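VgrG protein (Vibrio cholerae, PDB 4DTH) carries an actin cross-linking toxin domain that binds ATP and magnesium and probably uses them to join actin monomers covalently. Local coordinates at residues F16-S24 and N335-P344; Y230-L241 and W275-I286. All coordinates share one frame; numbering follows the deposited sequence. Where two conformers were deposited one is given.

Contact 1: F16-S24 and N335-P344; sequences FPTHFPKSS and NATVGDKHSP. With ATP (adenosine-5'-triphosphate), chain B.
His19 and Thr337 face each other across a short parallel strand pairing, and two backbone hydrogen bonds tie their chains. Thr337 N gives a nearly straight bond to Thr18 O (2.8 Å, 170° at the hydrogen), and Phe20 N returns one to Thr337 O at 3.2 Å. Further along, Gly339 N makes only weak bonds to Phe20 O and Pro21 O.

The His19 imidazole is gripped through both nitrogens. Its CG lies anti to the backbone N (chi1 -170°), which carries the ring across to the other strand. There ND1 is hydrogen-bonded to Thr337 OG1 at 2.7 Å, while NE2 donates to Gly339 O at 2.8 Å; that oxygen sits in the ring plane, although the nitrogen stands above the carbonyl plane. Together they fix the rotation of the ring. A water bridges Thr337 OG1 to Thr18 OG1.

Packing completes the join: Lys341 CA rests over one imidazole face, 3.9 Å from the ring centroid, and Val338 CG2 touches Lys22 O.

At the inner end lies the adenine site of the ATP pocket, where Ser24 OG donates to ATP N1 at 2.6 Å, Phe16 turns a ring face to C8, and Phe20 and Ala336 approach N6.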
# COMPACT_ATOMS: atom_id res chain seq x y z
N PHE A 16 -12.32 -0.49 -4.29
CA PHE A 16 -11.64 -1.75 -4.51
C PHE A 16 -12.54 -2.90 -4.10
O PHE A 16 -13.13 -2.84 -3.01
CB PHE A 16 -10.38 -1.85 -3.63
CG PHE A 16 -9.24 -0.93 -3.98
CD1 PHE A 16 -8.83 -0.77 -5.30
CD2 PHE A 16 -8.52 -0.27 -2.99
CE1 PHE A 16 -7.74 0.05 -5.62
CE2 PHE A 16 -7.43 0.55 -3.31
CZ PHE A 16 -7.05 0.71 -4.63
N PRO A 17 -12.56 -4.00 -4.90
CA PRO A 17 -13.21 -5.22 -4.40
C PRO A 17 -12.44 -5.61 -3.11
O PRO A 17 -11.24 -5.32 -2.98
CB PRO A 17 -12.96 -6.25 -5.50
CG PRO A 17 -11.87 -5.70 -6.33
CD PRO A 17 -11.84 -4.23 -6.17
N THR A 18 -13.14 -6.19 -2.14
CA THR A 18 -12.53 -6.55 -0.85
C THR A 18 -12.30 -8.06 -0.73
O THR A 18 -11.43 -8.48 0.03
CB THR A 18 -13.42 -6.07 0.31
OG1 THR A 18 -14.74 -6.59 0.12
CG2 THR A 18 -13.46 -4.55 0.43
N HIS A 19 -13.09 -8.87 -1.46
CA HIS A 19 -13.00 -10.33 -1.37
C HIS A 19 -12.34 -11.02 -2.56
O HIS A 19 -12.70 -10.76 -3.71
CB HIS A 19 -14.37 -10.96 -1.09
CG HIS A 19 -14.28 -12.42 -0.76
ND1 HIS A 19 -14.03 -12.85 0.52
CD2 HIS A 19 -14.30 -13.49 -1.59
CE1 HIS A 19 -13.96 -14.17 0.45
NE2 HIS A 19 -14.11 -14.60 -0.80
N PHE A 20 -11.44 -11.97 -2.27
CA PHE A 20 -10.78 -12.83 -3.25
C PHE A 20 -10.80 -14.27 -2.78
O PHE A 20 -10.69 -14.51 -1.57
CB PHE A 20 -9.35 -12.35 -3.58
CG PHE A 20 -9.40 -11.06 -4.36
CD1 PHE A 20 -9.61 -11.06 -5.73
CD2 PHE A 20 -9.32 -9.83 -3.70
CE1 PHE A 20 -9.72 -9.85 -6.44
CE2 PHE A 20 -9.43 -8.62 -4.42
CZ PHE A 20 -9.62 -8.64 -5.78
N PRO A 21 -10.94 -15.26 -3.70
CA PRO A 21 -10.96 -16.67 -3.24
C PRO A 21 -9.67 -17.10 -2.55
O PRO A 21 -9.71 -17.85 -1.57
CB PRO A 21 -11.17 -17.46 -4.53
CG PRO A 21 -10.74 -16.54 -5.63
CD PRO A 21 -11.09 -15.16 -5.17
N LYS A 22 -8.51 -16.60 -3.05
CA LYS A 22 -7.19 -16.93 -2.52
C LYS A 22 -6.36 -15.65 -2.42
O LYS A 22 -6.93 -14.57 -2.21
CB LYS A 22 -6.49 -17.97 -3.44
CG LYS A 22 -7.22 -19.32 -3.55
CD LYS A 22 -6.64 -20.16 -4.68
CE LYS A 22 -7.25 -19.85 -6.02
NZ LYS A 22 -6.42 -20.35 -7.14
N SER A 23 -5.04 -15.75 -2.61
CA SER A 23 -4.16 -14.59 -2.55
C SER A 23 -4.43 -13.58 -3.65
O SER A 23 -4.81 -13.96 -4.76
CB SER A 23 -2.69 -15.00 -2.53
OG SER A 23 -2.35 -15.70 -3.71
N SER A 24 -4.28 -12.29 -3.31
CA SER A 24 -4.54 -11.19 -4.24
C SER A 24 -3.33 -10.27 -4.40
O SER A 24 -2.45 -10.24 -3.54
CB SER A 24 -5.75 -10.39 -3.78
OG SER A 24 -5.54 -9.98 -2.44
N ASN A 335 -10.55 -4.19 5.63
CA ASN A 335 -11.81 -4.82 5.24
C ASN A 335 -11.62 -5.87 4.14
O ASN A 335 -12.60 -6.28 3.51
CB ASN A 335 -12.80 -3.73 4.79
CG ASN A 335 -12.32 -2.87 3.64
OD1 ASN A 335 -11.16 -2.93 3.20
ND2 ASN A 335 -13.21 -2.04 3.12
N ALA A 336 -10.37 -6.31 3.89
CA ALA A 336 -10.08 -7.31 2.86
C ALA A 336 -10.33 -8.71 3.41
O ALA A 336 -10.02 -8.99 4.57
CB ALA A 336 -8.64 -7.18 2.39
N THR A 337 -10.93 -9.58 2.59
CA THR A 337 -11.25 -10.95 3.00
C THR A 337 -10.84 -11.98 1.95
O THR A 337 -10.65 -11.64 0.77
CB THR A 337 -12.74 -11.09 3.38
OG1 THR A 337 -13.54 -10.83 2.24
CG2 THR A 337 -13.16 -10.18 4.55
N VAL A 338 -10.71 -13.25 2.37
CA VAL A 338 -10.30 -14.37 1.53
C VAL A 338 -11.18 -15.61 1.81
O VAL A 338 -11.88 -15.65 2.82
CB VAL A 338 -8.77 -14.63 1.74
CG1 VAL A 338 -8.36 -16.07 1.45
CG2 VAL A 338 -7.95 -13.69 0.89
N GLY A 339 -11.15 -16.57 0.88
CA GLY A 339 -11.85 -17.84 1.01
C GLY A 339 -13.25 -17.85 0.45
O GLY A 339 -13.49 -17.34 -0.64
N ASP A 340 -14.17 -18.46 1.21
CA ASP A 340 -15.57 -18.56 0.83
C ASP A 340 -16.22 -17.20 1.01
O ASP A 340 -16.23 -16.67 2.12
CB ASP A 340 -16.28 -19.63 1.69
CG ASP A 340 -17.72 -19.95 1.33
OD1 ASP A 340 -18.35 -19.13 0.60
OD2 ASP A 340 -18.24 -20.99 1.79
N LYS A 341 -16.84 -16.68 -0.07
CA LYS A 341 -17.52 -15.37 -0.11
C LYS A 341 -18.62 -15.28 0.95
O LYS A 341 -18.97 -14.16 1.42
CB LYS A 341 -18.17 -15.21 -1.49
CG LYS A 341 -17.36 -14.37 -2.42
CD LYS A 341 -17.24 -14.97 -3.80
CE LYS A 341 -15.85 -14.82 -4.38
NZ LYS A 341 -15.73 -13.63 -5.25
N HIS A 342 -19.17 -16.47 1.27
CA HIS A 342 -20.28 -16.61 2.19
C HIS A 342 -19.87 -16.64 3.67
O HIS A 342 -20.65 -16.23 4.53
CB HIS A 342 -21.06 -17.83 1.77
CG HIS A 342 -22.27 -17.99 2.57
ND1 HIS A 342 -23.32 -17.10 2.48
CD2 HIS A 342 -22.49 -18.88 3.54
CE1 HIS A 342 -24.18 -17.52 3.39
NE2 HIS A 342 -23.73 -18.60 4.03
N SER A 343 -18.65 -17.17 3.96
CA SER A 343 -18.10 -17.23 5.32
C SER A 343 -16.68 -16.66 5.15
O SER A 343 -15.71 -17.43 5.12
CB SER A 343 -18.10 -18.67 5.85
OG SER A 343 -17.82 -18.69 7.24
N PRO A 344 -16.55 -15.33 4.88
CA PRO A 344 -15.22 -14.78 4.57
C PRO A 344 -14.24 -14.78 5.73
O PRO A 344 -14.64 -14.65 6.88
CB PRO A 344 -15.51 -13.35 4.07
CG PRO A 344 -16.98 -13.22 4.02
CD PRO A 344 -17.58 -14.27 4.87
PG ATP B . -0.51 4.32 2.04
O1G ATP B . 0.65 3.38 1.95
O2G ATP B . -1.21 4.17 3.36
O3G ATP B . -0.09 5.75 1.89
PB ATP B . -2.85 4.37 0.37
O1B ATP B . -3.76 4.60 1.51
O2B ATP B . -2.71 5.66 -0.40
O3B ATP B . -1.52 3.92 0.87
PA ATP B . -4.14 1.94 -0.31
O1A ATP B . -4.23 1.74 1.15
O2A ATP B . -5.56 2.00 -0.87
O3A ATP B . -3.45 3.23 -0.59
O5' ATP B . -3.32 0.71 -0.95
C5' ATP B . -3.35 0.60 -2.38
C4' ATP B . -2.68 -0.65 -2.87
O4' ATP B . -3.28 -1.82 -2.24
C3' ATP B . -2.84 -0.88 -4.38
O3' ATP B . -1.70 -1.50 -4.96
C2' ATP B . -4.07 -1.78 -4.43
O2' ATP B . -4.23 -2.46 -5.66
C1' ATP B . -3.75 -2.69 -3.26
N9 ATP B . -4.85 -3.50 -2.74
C8 ATP B . -6.05 -3.05 -2.25
N7 ATP B . -6.84 -4.01 -1.85
C5 ATP B . -6.12 -5.17 -2.10
C6 ATP B . -6.40 -6.54 -1.88
N6 ATP B . -7.54 -6.99 -1.34
N1 ATP B . -5.45 -7.43 -2.23
C2 ATP B . -4.30 -6.99 -2.75
N3 ATP B . -3.93 -5.74 -3.00
C4 ATP B . -4.89 -4.86 -2.65
O HOH W 1 -14.94 -8.58 1.93

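Contact 2: Y230-L241 and W275-I286; sequences YLTSIYLKTAEL and WEILPRTKPSKI. With ATP (adenosine-5'-triphosphate), chain B.
Segment 230-241, part of helix 221-245, runs past a chain that leaves a helix after Trp275, with Glu276 at positive phi, forms the short strand 277-279 and turns at Pro283 into helical backbone angles. The backbones stay well apart, with CA atoms 6.8 Å apart at Leu231 and Pro283, and no direct hydrogen bond crosses between them; side chains fill the gap.

Trp275 is a knob in a hole made by Ile234, Lys237, Thr238 and Leu241. Two CH-pi contacts share one face of its indole: Lys237 CG stands 3.6 Å from the centroid of the six-membered ring, and Leu241 CD1 lies over the five-membered ring. Lys237 gets there with CG anti to its own N (chi1 -176°), a bend at chi2 then leading NZ to a salt bridge with Glu240. Thr238 OG1 meets the indole edge in plane, 3.5 Å from CZ2, and donates to Ile234 O, which also accepts from Thr238 N on the opposite face of its carbonyl plane.

Earlier in the helix, Ile234 CD1 packs on Pro279 CG at 3.9 Å, and Leu231 CD2 lies against Pro283 CB and Ile286 CG2. Tyr230 CD2 touches Ile286 CD1 at 3.7 Å. The Tyr230 hydroxyl is held by two waters: one accepts from Thr281 N, and the other, 2.6 Å from Tyr230 OH, donates to Thr281 O.

This is alpha-beta packing in which helix 221-245 is covered by the end of helix 269-275, Pro279 of the strand and the turn of Pro283 and Ile286. The same segment reaches the ATP pocket through Arg280, whose guanidinium has ATP O2G over one face.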
# COMPACT_ATOMS: atom_id res chain seq x y z
N TYR A 230 3.62 -13.67 14.29
CA TYR A 230 3.30 -12.55 13.42
C TYR A 230 3.24 -11.24 14.23
O TYR A 230 3.97 -10.29 13.91
CB TYR A 230 1.98 -12.81 12.68
CG TYR A 230 1.54 -11.66 11.79
CD1 TYR A 230 2.18 -11.40 10.59
CD2 TYR A 230 0.52 -10.80 12.19
CE1 TYR A 230 1.80 -10.33 9.78
CE2 TYR A 230 0.11 -9.74 11.38
CZ TYR A 230 0.76 -9.51 10.18
OH TYR A 230 0.38 -8.45 9.40
N LEU A 231 2.39 -11.20 15.27
CA LEU A 231 2.23 -10.01 16.11
C LEU A 231 3.50 -9.65 16.85
O LEU A 231 3.90 -8.49 16.82
CB LEU A 231 1.07 -10.18 17.11
CG LEU A 231 -0.34 -10.10 16.52
CD1 LEU A 231 -1.38 -10.32 17.61
CD2 LEU A 231 -0.58 -8.74 15.81
N THR A 232 4.17 -10.64 17.48
CA THR A 232 5.42 -10.35 18.20
C THR A 232 6.47 -9.77 17.24
O THR A 232 7.11 -8.80 17.60
CB THR A 232 5.94 -11.57 18.98
OG1 THR A 232 4.92 -12.05 19.85
CG2 THR A 232 7.17 -11.23 19.81
N SER A 233 6.60 -10.33 16.02
CA SER A 233 7.55 -9.81 15.03
C SER A 233 7.26 -8.34 14.70
O SER A 233 8.19 -7.54 14.67
CB SER A 233 7.55 -10.66 13.76
OG SER A 233 8.03 -11.97 14.06
N ILE A 234 5.98 -7.99 14.51
CA ILE A 234 5.57 -6.61 14.22
C ILE A 234 5.85 -5.69 15.41
O ILE A 234 6.39 -4.60 15.22
CB ILE A 234 4.10 -6.54 13.75
CG1 ILE A 234 3.97 -7.13 12.33
CG2 ILE A 234 3.56 -5.07 13.80
CD1 ILE A 234 2.57 -7.18 11.78
N TYR A 235 5.46 -6.13 16.63
CA TYR A 235 5.66 -5.32 17.84
C TYR A 235 7.15 -5.04 18.09
O TYR A 235 7.51 -3.90 18.37
CB TYR A 235 5.05 -6.00 19.08
CG TYR A 235 3.54 -5.94 19.22
CD1 TYR A 235 2.71 -6.04 18.10
CD2 TYR A 235 2.94 -5.92 20.47
CE1 TYR A 235 1.32 -6.09 18.23
CE2 TYR A 235 1.55 -5.95 20.61
CZ TYR A 235 0.75 -6.07 19.50
OH TYR A 235 -0.61 -6.07 19.66
N LEU A 236 8.00 -6.09 17.95
CA LEU A 236 9.45 -5.97 18.14
C LEU A 236 10.08 -5.07 17.09
O LEU A 236 10.91 -4.23 17.43
CB LEU A 236 10.14 -7.34 18.17
CG LEU A 236 9.82 -8.25 19.36
CD1 LEU A 236 10.58 -9.58 19.23
CD2 LEU A 236 10.13 -7.58 20.70
N LYS A 237 9.67 -5.21 15.81
CA LYS A 237 10.17 -4.36 14.73
C LYS A 237 9.77 -2.89 14.95
O LYS A 237 10.59 -2.00 14.71
CB LYS A 237 9.70 -4.86 13.34
CG LYS A 237 10.27 -4.06 12.16
CD LYS A 237 11.78 -4.21 12.01
CE LYS A 237 12.26 -3.56 10.73
NZ LYS A 237 13.71 -3.78 10.56
N THR A 238 8.52 -2.65 15.42
CA THR A 238 8.05 -1.29 15.69
C THR A 238 8.93 -0.65 16.78
O THR A 238 9.35 0.50 16.62
CB THR A 238 6.55 -1.27 16.02
OG1 THR A 238 5.84 -1.82 14.90
CG2 THR A 238 6.03 0.15 16.28
N ALA A 239 9.22 -1.41 17.85
CA ALA A 239 10.09 -0.94 18.93
C ALA A 239 11.50 -0.64 18.40
O ALA A 239 12.06 0.42 18.69
CB ALA A 239 10.12 -1.96 20.06
N GLU A 240 12.04 -1.54 17.53
CA GLU A 240 13.36 -1.33 16.91
C GLU A 240 13.39 -0.04 16.10
O GLU A 240 14.32 0.76 16.25
CB GLU A 240 13.73 -2.54 16.03
CG GLU A 240 15.05 -2.40 15.27
CD GLU A 240 15.16 -3.33 14.08
OE1 GLU A 240 15.32 -4.55 14.29
OE2 GLU A 240 15.07 -2.84 12.93
N LEU A 241 12.36 0.17 15.26
CA LEU A 241 12.28 1.36 14.41
C LEU A 241 12.07 2.63 15.22
O LEU A 241 12.65 3.65 14.88
CB LEU A 241 11.18 1.21 13.35
CG LEU A 241 11.42 0.11 12.32
CD1 LEU A 241 10.18 -0.12 11.50
CD2 LEU A 241 12.59 0.44 11.41
N TRP A 275 10.91 -1.34 6.73
CA TRP A 275 10.15 -2.58 6.87
C TRP A 275 10.46 -3.53 5.69
O TRP A 275 10.44 -4.75 5.88
CB TRP A 275 8.64 -2.32 6.89
CG TRP A 275 8.13 -1.80 8.20
CD1 TRP A 275 7.99 -0.49 8.57
CD2 TRP A 275 7.64 -2.58 9.30
NE1 TRP A 275 7.43 -0.40 9.82
CE2 TRP A 275 7.25 -1.67 10.32
CE3 TRP A 275 7.55 -3.96 9.56
CZ2 TRP A 275 6.77 -2.09 11.56
CZ3 TRP A 275 7.05 -4.38 10.78
CH2 TRP A 275 6.67 -3.46 11.77
N GLU A 276 10.69 -2.96 4.48
CA GLU A 276 10.94 -3.64 3.17
C GLU A 276 9.62 -4.23 2.65
O GLU A 276 9.16 -3.87 1.57
CB GLU A 276 12.05 -4.69 3.25
CG GLU A 276 13.42 -4.10 3.59
CD GLU A 276 14.56 -5.09 3.63
OE1 GLU A 276 15.55 -4.81 4.35
OE2 GLU A 276 14.47 -6.15 2.97
N ILE A 277 9.03 -5.14 3.43
CA ILE A 277 7.72 -5.73 3.21
C ILE A 277 6.90 -5.10 4.34
O ILE A 277 7.02 -5.47 5.51
CB ILE A 277 7.75 -7.28 3.23
CG1 ILE A 277 8.64 -7.81 2.08
CG2 ILE A 277 6.32 -7.84 3.12
CD1 ILE A 277 8.98 -9.33 2.11
N LEU A 278 6.12 -4.09 3.97
CA LEU A 278 5.36 -3.29 4.93
C LEU A 278 3.96 -3.83 5.24
O LEU A 278 3.11 -3.86 4.36
CB LEU A 278 5.26 -1.84 4.40
CG LEU A 278 4.45 -0.83 5.21
CD1 LEU A 278 5.14 -0.49 6.53
CD2 LEU A 278 4.20 0.44 4.40
N PRO A 279 3.68 -4.22 6.51
CA PRO A 279 2.30 -4.63 6.86
C PRO A 279 1.32 -3.48 6.57
O PRO A 279 1.62 -2.32 6.90
CB PRO A 279 2.40 -4.92 8.35
CG PRO A 279 3.87 -5.27 8.58
CD PRO A 279 4.56 -4.27 7.69
N ARG A 280 0.22 -3.78 5.89
CA ARG A 280 -0.77 -2.77 5.51
C ARG A 280 -2.09 -2.96 6.23
O ARG A 280 -3.03 -2.20 5.98
CB ARG A 280 -1.01 -2.78 3.98
CG ARG A 280 0.17 -2.27 3.16
CD ARG A 280 0.35 -0.75 3.17
NE ARG A 280 -0.81 -0.03 2.65
CZ ARG A 280 -1.67 0.65 3.40
NH1 ARG A 280 -1.51 0.71 4.72
NH2 ARG A 280 -2.69 1.28 2.85
N THR A 281 -2.19 -3.97 7.10
CA THR A 281 -3.43 -4.24 7.82
C THR A 281 -3.20 -4.01 9.29
O THR A 281 -2.13 -4.35 9.82
CB THR A 281 -3.92 -5.68 7.50
OG1 THR A 281 -4.11 -5.81 6.09
CG2 THR A 281 -5.24 -6.05 8.23
N LYS A 282 -4.20 -3.41 9.96
CA LYS A 282 -4.18 -3.14 11.39
C LYS A 282 -3.87 -4.44 12.16
O LYS A 282 -4.62 -5.41 12.04
CB LYS A 282 -5.55 -2.56 11.82
CG LYS A 282 -5.69 -2.21 13.31
CD LYS A 282 -7.14 -1.79 13.66
CE LYS A 282 -7.52 -0.42 13.11
NZ LYS A 282 -8.89 -0.03 13.54
N PRO A 283 -2.74 -4.48 12.92
CA PRO A 283 -2.37 -5.72 13.62
C PRO A 283 -3.46 -6.33 14.51
O PRO A 283 -3.63 -7.54 14.50
CB PRO A 283 -1.13 -5.29 14.43
CG PRO A 283 -0.51 -4.26 13.58
CD PRO A 283 -1.69 -3.45 13.09
N SER A 284 -4.22 -5.48 15.23
CA SER A 284 -5.27 -5.96 16.15
C SER A 284 -6.38 -6.79 15.48
O SER A 284 -7.03 -7.58 16.16
CB SER A 284 -5.84 -4.81 16.97
OG SER A 284 -6.60 -3.94 16.15
N LYS A 285 -6.56 -6.67 14.14
CA LYS A 285 -7.57 -7.44 13.40
C LYS A 285 -7.31 -8.95 13.45
O LYS A 285 -8.26 -9.73 13.51
CB LYS A 285 -7.67 -6.99 11.93
CG LYS A 285 -8.25 -5.57 11.72
CD LYS A 285 -9.76 -5.45 11.95
CE LYS A 285 -10.62 -6.07 10.87
NZ LYS A 285 -12.07 -5.88 11.14
N ILE A 286 -6.02 -9.37 13.46
CA ILE A 286 -5.65 -10.79 13.48
C ILE A 286 -6.17 -11.58 14.69
O ILE A 286 -6.41 -12.78 14.56
CB ILE A 286 -4.16 -11.05 13.13
CG1 ILE A 286 -3.97 -12.45 12.49
CG2 ILE A 286 -3.26 -10.83 14.36
CD1 ILE A 286 -2.60 -12.77 11.95
PG ATP B . -0.51 4.32 2.04
O1G ATP B . 0.65 3.38 1.95
O2G ATP B . -1.21 4.17 3.36
O3G ATP B . -0.09 5.75 1.89
PB ATP B . -2.85 4.37 0.37
O1B ATP B . -3.76 4.60 1.51
O2B ATP B . -2.71 5.66 -0.40
O3B ATP B . -1.52 3.92 0.87
PA ATP B . -4.14 1.94 -0.31
O1A ATP B . -4.23 1.74 1.15
O2A ATP B . -5.56 2.00 -0.87
O3A ATP B . -3.45 3.23 -0.59
O5' ATP B . -3.32 0.71 -0.95
C5' ATP B . -3.35 0.60 -2.38
C4' ATP B . -2.68 -0.65 -2.87
O4' ATP B . -3.28 -1.82 -2.24
C3' ATP B . -2.84 -0.88 -4.38
O3' ATP B . -1.70 -1.50 -4.96
C2' ATP B . -4.07 -1.78 -4.43
O2' ATP B . -4.23 -2.46 -5.66
C1' ATP B . -3.75 -2.69 -3.26
N9 ATP B . -4.85 -3.50 -2.74
C8 ATP B . -6.05 -3.05 -2.25
N7 ATP B . -6.84 -4.01 -1.85
C5 ATP B . -6.12 -5.17 -2.10
C6 ATP B . -6.40 -6.54 -1.88
N6 ATP B . -7.54 -6.99 -1.34
N1 ATP B . -5.45 -7.43 -2.23
C2 ATP B . -4.30 -6.99 -2.75
N3 ATP B . -3.93 -5.74 -3.00
C4 ATP B . -4.89 -4.86 -2.65
O HOH W 2 -0.65 -6.65 7.31
O HOH W 3 -1.43 -6.93 10.54

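In the fold
The two contacts reach the same ATP from different parts: contact 1 lies at the adenine and contact 2 at the phosphates through Arg280. Their centres are about 22 Å apart and they do not touch, yet strand 343-352 serves both, since it pairs with 337-338 and with 277-279. Contact 1 is partly exposed and joins segments 311 residues apart by backbone bonds and a histidine held by polar partners. Contact 2, nested within that long loop, is buried; it packs a helix against the residues on both sides of a short strand and one proline of it, by apolar and CH-pi contacts, with water-mediated bonds at one end. Helix 312-323 adds Phe322 to contact 2, whereas strand 85-97 lies against Phe16 and Phe20 of contact 1.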